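Long-range contacts in possible TctC subunit of the Tripartite Tricarboxylate Transport(TTT) Family (Rhodopseudomonas palustris, PDB 6HKE), which binds malate in the periplasm and probably delivers this C4-dicarboxylate to a tripartite tricarboxylate transporter for high-affinity uptake: residues A[20-25]-A[51-56]; A[128-133]-A[160-165]. The protein carries 2 engineered substitutions. One frame throughout, in Å; residues are numbered along the deposited sequence.

Contact 1. Residues A[20-25]-A[51-56]; sequences VVVPFA and IENMLG. With MLT (D-malate), chain D; LMR ((2S)-2-hydroxybutanedioic acid), chain E.
Val21, Val22 and Ile51 bury the most surface where 20-25 runs beside 51-56. Val21 CG1, anti to its backbone N (chi1 -180°), reaches Met54 CB at 3.8 Å, on the sheet face that helix 61-67 covers. Val22 and Ile51 point to the other face, beneath helix 29-45; Val22 CG2 meets Ile51 CG2 at 4.1 Å, and Ile51 CD1 lies alongside Val20 CG1. Glu52 N donates to Val20 O, Val22 N to Glu52 O, and Met54 N to Val22 O. These bonds pair the parallel strands of a right-handed beta-alpha-beta unit, strand 18-22, helix 29-45 and strand 49-53, in the type II periplasmic binding protein fold. From the last residue of its strand, Asn53 ND2 donates in its amide plane to Phe24 O, just past the other strand, at 2.8 Å and nearly in line with the carbonyl; Asp31 OD1 also accepts from ND2. A water joins Pro23 O to Gly56 N, and Leu55 CD2 packs 3.5 Å from Phe24 C. Phe24 lays one ring face against malate: D-malate C2 stands 3.5 Å above the ring centre, while C3 of the (2S) form sits nearer the rim. Pro23 CB backs the opposite face. An alanine at Phe24 would probably leave the malate carbons without this flat wall and open a gap between ligand and Pro23.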
loop_
_atom_site.group_PDB
_atom_site.type_symbol
_atom_site.label_atom_id
_atom_site.label_comp_id
_atom_site.label_asym_id
_atom_site.label_seq_id
_atom_site.Cartn_x
_atom_site.Cartn_y
_atom_site.Cartn_z
ATOM N N VAL A 20 -11.619 7.644 10.001
ATOM C CA VAL A 20 -10.803 7.213 8.840
ATOM C C VAL A 20 -10.492 5.749 9.104
ATOM O O VAL A 20 -9.827 5.434 10.110
ATOM C CB VAL A 20 -9.531 8.057 8.655
ATOM C CG1 VAL A 20 -8.633 7.466 7.575
ATOM C CG2 VAL A 20 -9.867 9.518 8.361
ATOM N N VAL A 21 -11.048 4.907 8.255
ATOM C CA VAL A 21 -10.946 3.439 8.349
ATOM C C VAL A 21 -9.720 3.019 7.546
ATOM O O VAL A 21 -9.574 3.490 6.407
ATOM C CB VAL A 21 -12.246 2.793 7.845
ATOM C CG1 VAL A 21 -12.166 1.282 7.942
ATOM C CG2 VAL A 21 -13.437 3.301 8.634
ATOM N N VAL A 22 -8.896 2.166 8.152
ATOM C CA VAL A 22 -7.694 1.520 7.564
ATOM C C VAL A 22 -7.962 0.018 7.487
ATOM O O VAL A 22 -8.359 -0.586 8.488
ATOM C CB VAL A 22 -6.437 1.850 8.398
ATOM C CG1 VAL A 22 -5.271 0.962 8.025
ATOM C CG2 VAL A 22 -6.039 3.324 8.268
ATOM N N PRO A 23 -7.807 -0.615 6.294
ATOM C CA PRO A 23 -8.130 -2.035 6.109
ATOM C C PRO A 23 -7.166 -3.030 6.781
ATOM O O PRO A 23 -7.452 -4.230 6.783
ATOM C CB PRO A 23 -8.023 -2.282 4.595
ATOM C CG PRO A 23 -7.931 -0.914 3.963
ATOM C CD PRO A 23 -7.419 0.029 5.032
ATOM N N PHE A 24 -6.034 -2.530 7.289
ATOM C CA PHE A 24 -4.896 -3.375 7.719
ATOM C C PHE A 24 -4.511 -3.112 9.172
ATOM O O PHE A 24 -4.846 -2.074 9.754
ATOM C CB PHE A 24 -3.738 -3.157 6.754
ATOM C CG PHE A 24 -4.109 -3.561 5.355
ATOM C CD1 PHE A 24 -4.232 -4.897 5.025
ATOM C CD2 PHE A 24 -4.397 -2.610 4.390
ATOM C CE1 PHE A 24 -4.609 -5.276 3.745
ATOM C CE2 PHE A 24 -4.765 -2.994 3.110
ATOM C CZ PHE A 24 -4.872 -4.326 2.792
ATOM N N ALA A 25 -3.791 -4.071 9.724
ATOM C CA ALA A 25 -3.369 -4.117 11.143
ATOM C C ALA A 25 -2.520 -2.886 11.465
ATOM O O ALA A 25 -1.772 -2.390 10.564
ATOM C CB ALA A 25 -2.624 -5.397 11.413
ATOM N N ILE A 51 -8.871 6.911 13.946
ATOM C CA ILE A 51 -8.417 5.843 13.008
ATOM C C ILE A 51 -9.039 4.531 13.481
ATOM O O ILE A 51 -8.857 4.207 14.635
ATOM C CB ILE A 51 -6.886 5.760 12.936
ATOM C CG1 ILE A 51 -6.284 7.017 12.301
ATOM C CG2 ILE A 51 -6.461 4.492 12.204
ATOM C CD1 ILE A 51 -6.263 7.011 10.770
ATOM N N GLU A 52 -9.786 3.848 12.616
ATOM C CA GLU A 52 -10.391 2.522 12.895
ATOM C C GLU A 52 -9.707 1.514 11.962
ATOM O O GLU A 52 -9.732 1.730 10.706
ATOM C CB GLU A 52 -11.905 2.600 12.693
ATOM C CG GLU A 52 -12.661 1.477 13.374
ATOM C CD GLU A 52 -14.096 1.316 12.906
ATOM O OE1 GLU A 52 -14.589 0.171 12.908
ATOM O OE2 GLU A 52 -14.719 2.332 12.538
ATOM N N ASN A 53 -9.038 0.518 12.542
ATOM C CA ASN A 53 -8.370 -0.573 11.794
ATOM C C ASN A 53 -9.413 -1.674 11.680
ATOM O O ASN A 53 -9.909 -2.114 12.718
ATOM C CB ASN A 53 -7.075 -1.036 12.451
ATOM C CG ASN A 53 -6.029 0.056 12.527
ATOM O OD1 ASN A 53 -5.997 0.840 13.475
ATOM N ND2 ASN A 53 -5.162 0.112 11.532
ATOM N N MET A 54 -9.821 -1.988 10.457
ATOM C CA MET A 54 -10.954 -2.899 10.189
ATOM C C MET A 54 -10.453 -3.996 9.256
ATOM O O MET A 54 -10.304 -3.735 8.040
ATOM C CB MET A 54 -12.143 -2.157 9.576
ATOM C CG MET A 54 -13.402 -3.017 9.500
ATOM S SD MET A 54 -14.769 -2.131 8.724
ATOM C CE MET A 54 -15.010 -0.840 9.949
ATOM N N LEU A 55 -10.206 -5.174 9.825
ATOM C CA LEU A 55 -9.547 -6.296 9.122
ATOM C C LEU A 55 -10.622 -7.183 8.525
ATOM O O LEU A 55 -11.714 -7.267 9.116
ATOM C CB LEU A 55 -8.703 -7.089 10.113
ATOM C CG LEU A 55 -7.886 -6.228 11.061
ATOM C CD1 LEU A 55 -7.058 -7.095 11.993
ATOM C CD2 LEU A 55 -7.031 -5.247 10.272
ATOM N N GLY A 56 -10.277 -7.860 7.438
ATOM C CA GLY A 56 -11.102 -8.938 6.873
ATOM C C GLY A 56 -11.149 -8.866 5.366
ATOM O O GLY A 56 -10.937 -7.765 4.814
HETATM C C1 MLT D . -0.850 -4.140 1.875
HETATM O O1 MLT D . -1.531 -3.810 0.879
HETATM O O2 MLT D . 0.003 -5.052 1.786
HETATM C C2 MLT D . -1.110 -3.443 3.191
HETATM O O3 MLT D . -1.130 -2.001 3.167
HETATM C C3 MLT D . -0.043 -3.741 4.202
HETATM C C4 MLT D . -0.513 -3.008 5.431
HETATM O O4 MLT D . -0.796 -1.781 5.360
HETATM O O5 MLT D . -0.631 -3.700 6.463
HETATM C C1 LMR E . -0.568 -4.295 1.837
HETATM O O1A LMR E . -1.694 -4.064 1.369
HETATM O O1B LMR E . 0.262 -5.097 1.334
HETATM C C2 LMR E . -0.162 -3.530 3.107
HETATM O O2 LMR E . -0.355 -2.122 3.034
HETATM C C3 LMR E . -0.906 -4.017 4.353
HETATM C C4 LMR E . -0.636 -3.004 5.453
HETATM O O4A LMR E . 0.023 -3.384 6.439
HETATM O O4B LMR E . -1.046 -1.827 5.301
HETATM O O HOH W 1 -7.412 -6.887 6.373
#

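Contact 2. Residues A[128-133]-A[160-165]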
loop_
_atom_site.group_PDB
_atom_site.type_symbol
_atom_site.label_atom_id
_atom_site.label_comp_id
_atom_site.label_asym_id
_atom_site.label_seq_id
_atom_site.Cartn_x
_atom_site.Cartn_y
_atom_site.Cartn_z
ATOM N N GLU A 128 20.084 -16.091 -8.284
ATOM C CA GLU A 128 20.025 -17.223 -7.318
ATOM C C GLU A 128 18.609 -17.342 -6.747
ATOM O O GLU A 128 18.162 -18.472 -6.491
ATOM C CB GLU A 128 21.005 -17.014 -6.160
ATOM C CG GLU A 128 22.472 -17.092 -6.554
ATOM C CD GLU A 128 23.430 -16.836 -5.398
ATOM O OE1 GLU A 128 22.944 -16.559 -4.275
ATOM O OE2 GLU A 128 24.666 -16.901 -5.621
ATOM N N PHE A 129 17.942 -16.209 -6.522
ATOM C CA PHE A 129 16.610 -16.161 -5.876
ATOM C C PHE A 129 15.590 -16.938 -6.720
ATOM O O PHE A 129 14.838 -17.731 -6.137
ATOM C CB PHE A 129 16.182 -14.718 -5.629
ATOM C CG PHE A 129 14.799 -14.607 -5.054
ATOM C CD1 PHE A 129 13.686 -14.755 -5.864
ATOM C CD2 PHE A 129 14.611 -14.399 -3.697
ATOM C CE1 PHE A 129 12.414 -14.671 -5.330
ATOM C CE2 PHE A 129 13.334 -14.307 -3.168
ATOM C CZ PHE A 129 12.241 -14.450 -3.983
ATOM N N ALA A 130 15.565 -16.701 -8.033
ATOM C CA ALA A 130 14.670 -17.374 -9.003
ATOM C C ALA A 130 14.938 -18.889 -9.004
ATOM O O ALA A 130 13.962 -19.661 -8.984
ATOM C CB ALA A 130 14.852 -16.774 -10.375
ATOM N N SER A 131 16.211 -19.298 -9.012
ATOM C CA SER A 131 16.651 -20.720 -9.079
ATOM C C SER A 131 16.196 -21.465 -7.826
ATOM O O SER A 131 15.765 -22.614 -7.939
ATOM C CB SER A 131 18.145 -20.815 -9.246
ATOM O OG SER A 131 18.560 -20.048 -10.370
ATOM N N TYR A 132 16.288 -20.813 -6.675
ATOM C CA TYR A 132 16.053 -21.419 -5.342
ATOM C C TYR A 132 14.557 -21.544 -5.061
ATOM O O TYR A 132 14.151 -22.500 -4.354
ATOM C CB TYR A 132 16.711 -20.564 -4.266
ATOM C CG TYR A 132 16.606 -21.100 -2.865
ATOM C CD1 TYR A 132 15.539 -20.766 -2.046
ATOM C CD2 TYR A 132 17.604 -21.898 -2.339
ATOM C CE1 TYR A 132 15.462 -21.216 -0.737
ATOM C CE2 TYR A 132 17.550 -22.342 -1.028
ATOM C CZ TYR A 132 16.474 -22.010 -0.231
ATOM O OH TYR A 132 16.428 -22.468 1.045
ATOM N N VAL A 133 13.758 -20.590 -5.545
ATOM C CA VAL A 133 12.277 -20.670 -5.385
ATOM C C VAL A 133 11.772 -21.709 -6.398
ATOM O O VAL A 133 10.985 -22.569 -5.984
ATOM C CB VAL A 133 11.580 -19.297 -5.489
ATOM C CG1 VAL A 133 10.072 -19.412 -5.334
ATOM C CG2 VAL A 133 12.125 -18.309 -4.470
ATOM N N ARG A 160 4.747 -14.589 -11.093
ATOM C CA ARG A 160 4.359 -14.810 -12.519
ATOM C C ARG A 160 5.505 -14.451 -13.467
ATOM O O ARG A 160 5.624 -15.110 -14.512
ATOM C CB ARG A 160 3.137 -13.986 -12.918
ATOM C CG ARG A 160 1.843 -14.726 -12.635
ATOM C CD ARG A 160 0.621 -13.884 -12.907
ATOM N NE ARG A 160 -0.519 -14.497 -12.238
ATOM C CZ ARG A 160 -1.678 -14.794 -12.806
ATOM N NH1 ARG A 160 -1.900 -14.523 -14.084
ATOM N NH2 ARG A 160 -2.628 -15.342 -12.070
ATOM N N LEU A 161 6.280 -13.419 -13.141
ATOM C CA LEU A 161 7.470 -13.026 -13.921
ATOM C C LEU A 161 8.506 -14.150 -13.835
ATOM O O LEU A 161 9.067 -14.497 -14.889
ATOM C CB LEU A 161 8.000 -11.690 -13.388
ATOM C CG LEU A 161 7.208 -10.467 -13.844
ATOM C CD1 LEU A 161 7.701 -9.205 -13.162
ATOM C CD2 LEU A 161 7.268 -10.322 -15.358
ATOM N N LEU A 162 8.713 -14.717 -12.642
ATOM C CA LEU A 162 9.735 -15.766 -12.384
ATOM C C LEU A 162 9.153 -17.161 -12.638
ATOM O O LEU A 162 9.911 -18.128 -12.550
ATOM C CB LEU A 162 10.222 -15.663 -10.936
ATOM C CG LEU A 162 10.996 -14.407 -10.550
ATOM C CD1 LEU A 162 11.389 -14.489 -9.091
ATOM C CD2 LEU A 162 12.229 -14.217 -11.408
ATOM N N LYS A 163 7.854 -17.267 -12.905
ATOM C CA LYS A 163 7.188 -18.546 -13.276
ATOM C C LYS A 163 7.334 -19.542 -12.124
ATOM O O LYS A 163 7.593 -20.716 -12.382
ATOM C CB LYS A 163 7.760 -19.075 -14.597
ATOM C CG LYS A 163 7.804 -18.035 -15.711
ATOM C CD LYS A 163 8.126 -18.567 -17.097
ATOM C CE LYS A 163 8.518 -17.453 -18.044
ATOM N NZ LYS A 163 7.649 -16.264 -17.856
ATOM N N VAL A 164 7.137 -19.069 -10.898
ATOM C CA VAL A 164 7.090 -19.896 -9.663
ATOM C C VAL A 164 5.740 -19.646 -8.988
ATOM O O VAL A 164 5.253 -18.514 -9.052
ATOM C CB VAL A 164 8.266 -19.555 -8.730
ATOM C CG1 VAL A 164 9.605 -19.766 -9.427
ATOM C CG2 VAL A 164 8.173 -18.137 -8.184
ATOM N N ASP A 165 5.158 -20.673 -8.376
ATOM C CA ASP A 165 3.895 -20.556 -7.606
ATOM C C ASP A 165 4.090 -21.195 -6.234
ATOM O O ASP A 165 3.524 -22.245 -5.955
ATOM C CB ASP A 165 2.707 -21.157 -8.362
ATOM C CG ASP A 165 1.365 -20.710 -7.800
ATOM O OD1 ASP A 165 1.290 -19.571 -7.264
ATOM O OD2 ASP A 165 0.400 -21.498 -7.894
#
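This is a small, wholly apolar packing contact between helix 126-136 and the end of helix 150-162 with the turn that follows it, the helices before and after strand 141-144, which pairs with strand 167-170. Four side chains and one alanine methyl carry it, burying 207 Å² in all, well away from the malate pocket. Leu162 gives up the most surface. Its two methyls divide the work: CD2 touches Ala130 CB at 3.8 Å, while CD1 comes to the edge of the Phe129 ring, near the ring plane, at 3.9 Å from CE1. The leucine and the phenylalanine side chains cross at about a right angle. With CG anti to the backbone N (chi1 176°), the Phe129 ring extends to Leu162, and Val133 CG2, one helical turn later, sits over one face toward the rim. Outside the two segments the same ring meets Tyr188 edge-to-face and Tyr208 at a steep tilt, which places Leu162 beside an aromatic cluster on the sheet. After Leu162 the chain leaves the helix at Lys163, whose phi is positive (61°), and the turn brings Val164 back toward helix 126-136. Val164 CG2 then lies 3.7 Å from Val133 CG1, the two valines again crossing nearly at right angles; Val133 also rests on Leu140, in the loop leading to strand 141-144. Val133 and Val164 are buried, as is Phe129, whereas Ala130 and Leu162 are partly exposed. With methyls and a ring edge as its points of touch, and neither a hydrogen bond nor a salt bridge between the segments, the contact relies on van der Waals packing and the exclusion of water.

From the N terminus, strand 18-22 comes first; helix 29-45 then carries the chain back to strand 49-53, and contact 1 closes that loop of 25 intervening residues. Only afterwards, beyond strands 75-80 and 102-118, does contact 2 open at helix 126-136; it closes at the end of helix 150-162, after strand 141-144, with 26 residues between its segments. The two loops therefore follow in series, neither nested nor crossed. The centres of contact 1 and contact 2 lie about 32 Å apart, on opposite sides of the chain's centre. The nearest atoms of contact 1 and contact 2 are about 19 Å apart. Contact 1 joins neighbouring strands at the malate pocket, whereas contact 2 ties helix to helix end, far from it.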